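Local atomic coordinates of coiled-coil quantitatively-enriched protein 1 (Schizosaccharomyces pombe, PDB entry 7CUJ), a protein that links telomeres to the meiotic centrosome during bouquet formation and is required for telomere length regulation and chromosome segregation. Residues Q137-S141 with Q142-A146; M308-A311 with S312-V315. All coordinates share one frame; numbering follows the deposited sequence.

Contact 1. Residues Q137-S141 with Q142-A146; sequences QWLKS and QNIDA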
loop_
_atom_site.group_PDB
_atom_site.type_symbol
_atom_site.label_atom_id
_atom_site.label_comp_id
_atom_site.label_asym_id
_atom_site.label_seq_id
_atom_site.Cartn_x
_atom_site.Cartn_y
_atom_site.Cartn_z
ATOM N N GLN A 137 9.734 33.211 -19.188
ATOM C CA GLN A 137 8.826 34.346 -19.217
ATOM C C GLN A 137 8.952 35.153 -17.927
ATOM O O GLN A 137 8.784 36.371 -17.937
ATOM C CB GLN A 137 7.384 33.891 -19.463
ATOM C CG GLN A 137 7.131 33.378 -20.875
ATOM C CD GLN A 137 7.409 34.397 -21.956
ATOM O OE1 GLN A 137 7.186 35.595 -21.788
ATOM N NE2 GLN A 137 7.897 33.921 -23.090
ATOM N N TRP A 138 9.258 34.464 -16.823
ATOM C CA TRP A 138 9.323 35.114 -15.525
ATOM C C TRP A 138 10.620 35.908 -15.365
ATOM O O TRP A 138 10.631 36.930 -14.681
ATOM C CB TRP A 138 9.121 34.106 -14.390
ATOM C CG TRP A 138 9.215 34.742 -13.038
ATOM C CD1 TRP A 138 8.384 35.692 -12.518
ATOM C CD2 TRP A 138 10.221 34.498 -12.041
ATOM N NE1 TRP A 138 8.794 36.046 -11.262
ATOM C CE2 TRP A 138 9.917 35.331 -10.942
ATOM C CE3 TRP A 138 11.340 33.660 -11.967
ATOM C CZ2 TRP A 138 10.694 35.344 -9.784
ATOM C CZ3 TRP A 138 12.105 33.674 -10.822
ATOM C CH2 TRP A 138 11.784 34.504 -9.747
ATOM N N LEU A 139 11.705 35.432 -15.988
ATOM C CA LEU A 139 12.985 36.122 -15.917
ATOM C C LEU A 139 12.933 37.401 -16.751
ATOM O O LEU A 139 13.478 38.424 -16.342
ATOM C CB LEU A 139 14.113 35.196 -16.389
ATOM C CG LEU A 139 14.505 34.071 -15.430
ATOM C CD1 LEU A 139 15.555 33.169 -16.062
ATOM C CD2 LEU A 139 15.005 34.621 -14.102
ATOM N N LYS A 140 12.275 37.327 -17.916
ATOM C CA LYS A 140 12.049 38.481 -18.773
ATOM C C LYS A 140 11.291 39.548 -17.987
ATOM O O LYS A 140 11.627 40.727 -18.051
ATOM C CB LYS A 140 11.246 38.083 -20.015
ATOM C CG LYS A 140 12.000 37.285 -21.070
ATOM C CD LYS A 140 11.096 36.801 -22.186
ATOM C CE LYS A 140 11.815 35.958 -23.217
ATOM N NZ LYS A 140 10.919 35.540 -24.320
ATOM N N SER A 141 10.281 39.095 -17.234
ATOM C CA SER A 141 9.411 39.927 -16.415
ATOM C C SER A 141 10.210 40.767 -15.419
ATOM O O SER A 141 9.756 41.836 -15.017
ATOM C CB SER A 141 8.378 39.072 -15.719
ATOM O OG SER A 141 8.098 39.557 -14.413
ATOM N N GLN A 142 11.387 40.270 -15.016
ATOM C CA GLN A 142 12.212 40.928 -14.012
ATOM C C GLN A 142 13.404 41.621 -14.674
ATOM O O GLN A 142 14.384 41.939 -14.002
ATOM C CB GLN A 142 12.697 39.931 -12.953
ATOM C CG GLN A 142 11.599 39.107 -12.290
ATOM C CD GLN A 142 10.778 39.875 -11.283
ATOM O OE1 GLN A 142 11.083 39.901 -10.092
ATOM N NE2 GLN A 142 9.716 40.507 -11.757
ATOM N N ASN A 143 13.305 41.852 -15.992
ATOM C CA ASN A 143 14.325 42.528 -16.787
ATOM C C ASN A 143 15.621 41.718 -16.818
ATOM O O ASN A 143 16.694 42.254 -16.541
ATOM C CB ASN A 143 14.581 43.969 -16.326
ATOM C CG ASN A 143 13.391 44.888 -16.494
ATOM O OD1 ASN A 143 12.623 44.757 -17.445
ATOM N ND2 ASN A 143 13.236 45.831 -15.579
ATOM N N ILE A 144 15.511 40.428 -17.162
ATOM C CA ILE A 144 16.672 39.580 -17.387
ATOM C C ILE A 144 16.590 39.032 -18.810
ATOM O O ILE A 144 15.563 38.487 -19.208
ATOM C CB ILE A 144 16.773 38.457 -16.328
ATOM C CG1 ILE A 144 16.791 39.011 -14.899
ATOM C CG2 ILE A 144 17.974 37.558 -16.595
ATOM C CD1 ILE A 144 16.419 38.006 -13.832
ATOM N N ASP A 145 17.686 39.191 -19.564
ATOM C CA ASP A 145 17.743 38.808 -20.966
ATOM C C ASP A 145 17.839 37.287 -21.081
ATOM O O ASP A 145 18.923 36.736 -21.272
ATOM C CB ASP A 145 18.859 39.561 -21.701
ATOM C CG ASP A 145 18.980 39.219 -23.178
ATOM O OD1 ASP A 145 17.971 38.787 -23.771
ATOM O OD2 ASP A 145 20.085 39.386 -23.725
ATOM N N ALA A 146 16.682 36.622 -20.976
ATOM C CA ALA A 146 16.588 35.170 -21.015
ATOM C C ALA A 146 15.702 34.744 -22.183
ATOM O O ALA A 146 14.765 35.460 -22.528
ATOM C CB ALA A 146 16.028 34.675 -19.707
#
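The carbonyl oxygen Leu139 O is gripped by two backbone amides: Gln142 N donates to it at 3.1 Å and Ile144 N at 3.0 Å, from opposite faces of the carbonyl plane. Ile144 N lies tilted 32° from that plane, whereas Gln142 N stands well above it. Together with the bond from Asn143 N to Lys140 O (2.9 Å), the Ile144 bond forms a Schellman motif, with Asn143 as the C-prime residue at positive phi. It ends the helix of the beta-alpha-beta crossover from strand 121-126 through helix 129-141 to strand 146-148. The turn carries Ile144 back over the last helical residues, where its CD1 meets Leu139 CD2 at 3.7 Å. On the same leucine, CB and CD1 lie against the methyl of Ala146. Gln142 has CG anti to its carbonyl carbon, obliquely by the Trp138 ring; the bend at chi2 (-75°) then brings the amide back, and NE2 donates to Ser141 OG at 3.3 Å, 22° out of the amide plane. The extended Lys140 chain runs past the strand start, its CE 3.1 Å from Ala146 O. Phe104 meets the Trp138 ring and Phe111 touches Ile144, so helix 102-112 covers the apolar side. The Schellman bonds thus satisfy carbonyls at the helix end while the chain reverses into strand 146-148, outermost of the sheet within this chain, and the apolar contacts tie that reversal to the domain interior.

Contact 2. Residues M308-A311 with S312-V315; sequences MDLA and SLSV
Leu313 turns CG anti to its carbonyl carbon (chi1 -71°), to the side of its backbone N, and Ser314 holds OG between its backbone N and carbonyl carbon (chi1 75°), which swings the serine hydroxyl back to Ala311 O. The backbone puts Leu313 CB 3.4 Å from Leu310 O, while the leucine branches meet more loosely, CD2 of Leu310 lying 4.3 Å from CD1 of Leu313. Two successive i+3 to i bonds make a short 3-10 turn: Leu313 N donates to Leu310 O at 2.9 Å, and Ser314 N to Ala311 O at 3.1 Å. Both donors sit above the planes of their carbonyls. Ser314 OG adds a weak bond to Ala311 O, so this oxygen receives both an amide and a hydroxyl of the same residue. At the start of the turn Asp309 OD1 accepts from Ala311 N at 3.1 Å, forming an Asx turn in which the amide meets the carboxylate from above its plane. A water bridges the backbone here, accepting from Ser312 N (2.9 Å) and donating to Asp309 O. Leu310 packs on His219 and Cys223 of helix 217-223 and on Val239 of helix 232-243, and Leu313 touches Leu243. On the chain of another protein, a basic side chain bonds to Leu313 O, and backbone bonds join that chain to Val315. Carboxylate and water thus occupy the leading amides of the turn, and the N-H of Leu313 is used within it, by Leu310 O, while its carbonyl serves the partner chain.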
loop_
_atom_site.group_PDB
_atom_site.type_symbol
_atom_site.label_atom_id
_atom_site.label_comp_id
_atom_site.label_asym_id
_atom_site.label_seq_id
_atom_site.Cartn_x
_atom_site.Cartn_y
_atom_site.Cartn_z
ATOM N N MET A 308 25.721 17.762 2.372
ATOM C CA MET A 308 26.068 16.826 3.433
ATOM C C MET A 308 25.848 15.396 2.946
ATOM O O MET A 308 24.940 15.139 2.163
ATOM C CB MET A 308 25.293 17.087 4.732
ATOM C CG MET A 308 23.791 16.909 4.625
ATOM S SD MET A 308 22.982 17.135 6.232
ATOM C CE MET A 308 23.222 18.894 6.489
ATOM N N ASP A 309 26.711 14.482 3.400
ATOM C CA ASP A 309 26.730 13.111 2.913
ATOM C C ASP A 309 25.630 12.310 3.606
ATOM O O ASP A 309 25.483 12.385 4.823
ATOM C CB ASP A 309 28.108 12.472 3.114
ATOM C CG ASP A 309 28.307 11.162 2.367
ATOM O OD1 ASP A 309 27.350 10.694 1.714
ATOM O OD2 ASP A 309 29.425 10.620 2.440
ATOM N N LEU A 310 24.880 11.529 2.817
ATOM C CA LEU A 310 23.736 10.786 3.326
ATOM C C LEU A 310 23.987 9.280 3.256
ATOM O O LEU A 310 23.046 8.495 3.365
ATOM C CB LEU A 310 22.488 11.156 2.516
ATOM C CG LEU A 310 22.082 12.629 2.516
ATOM C CD1 LEU A 310 20.944 12.866 1.532
ATOM C CD2 LEU A 310 21.692 13.098 3.911
ATOM N N ALA A 311 25.258 8.885 3.099
ATOM C CA ALA A 311 25.631 7.492 2.891
ATOM C C ALA A 311 25.283 6.636 4.108
ATOM O O ALA A 311 25.038 5.441 3.963
ATOM C CB ALA A 311 27.098 7.390 2.542
ATOM N N SER A 312 25.265 7.256 5.296
ATOM C CA SER A 312 24.948 6.569 6.540
ATOM C C SER A 312 23.475 6.165 6.579
ATOM O O SER A 312 23.099 5.265 7.329
ATOM C CB SER A 312 25.329 7.398 7.744
ATOM O OG SER A 312 24.556 8.589 7.806
ATOM N N LEU A 313 22.651 6.836 5.763
ATOM C CA LEU A 313 21.229 6.549 5.682
ATOM C C LEU A 313 20.950 5.527 4.579
ATOM O O LEU A 313 19.796 5.352 4.192
ATOM C CB LEU A 313 20.453 7.844 5.408
ATOM C CG LEU A 313 20.359 8.861 6.547
ATOM C CD1 LEU A 313 19.514 10.051 6.121
ATOM C CD2 LEU A 313 19.778 8.230 7.806
ATOM N N SER A 314 21.992 4.854 4.074
ATOM C CA SER A 314 21.804 3.830 3.053
ATOM C C SER A 314 21.110 2.607 3.653
ATOM O O SER A 314 21.169 2.395 4.863
ATOM C CB SER A 314 23.107 3.452 2.400
ATOM O OG SER A 314 23.884 2.636 3.261
ATOM N N VAL A 315 20.469 1.800 2.796
ATOM C CA VAL A 315 19.707 0.646 3.257
ATOM C C VAL A 315 20.289 -0.662 2.717
ATOM O O VAL A 315 19.857 -1.732 3.139
ATOM C CB VAL A 315 18.200 0.762 2.942
ATOM C CG1 VAL A 315 17.532 1.916 3.674
ATOM C CG2 VAL A 315 17.919 0.837 1.449
HETATM O O HOH W 1 26.308 9.799 6.141
#

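How the contacts relate
Contact 1 precedes contact 2 along the chain, and the two lie on opposite sides of its centre, with their own centres 38 Å apart and nearest atoms about 25 Å apart. This chain is one domain-sized piece of a longer protein, with a parallel six-stranded sheet flanked by helices. Contact 1 joins helix 129-141 to strand 146-148 of that sheet, beside helix 102-112. Contact 2 comes near the C-terminus, after helix 275-294, and rests on helices 217-223 and 232-243, which follow strand 208-213. They share no helix or strand. No other protein chain of the assembly touches contact 1, whereas contact 2 meets a partner protein, consistent with the adaptor activity of the whole protein.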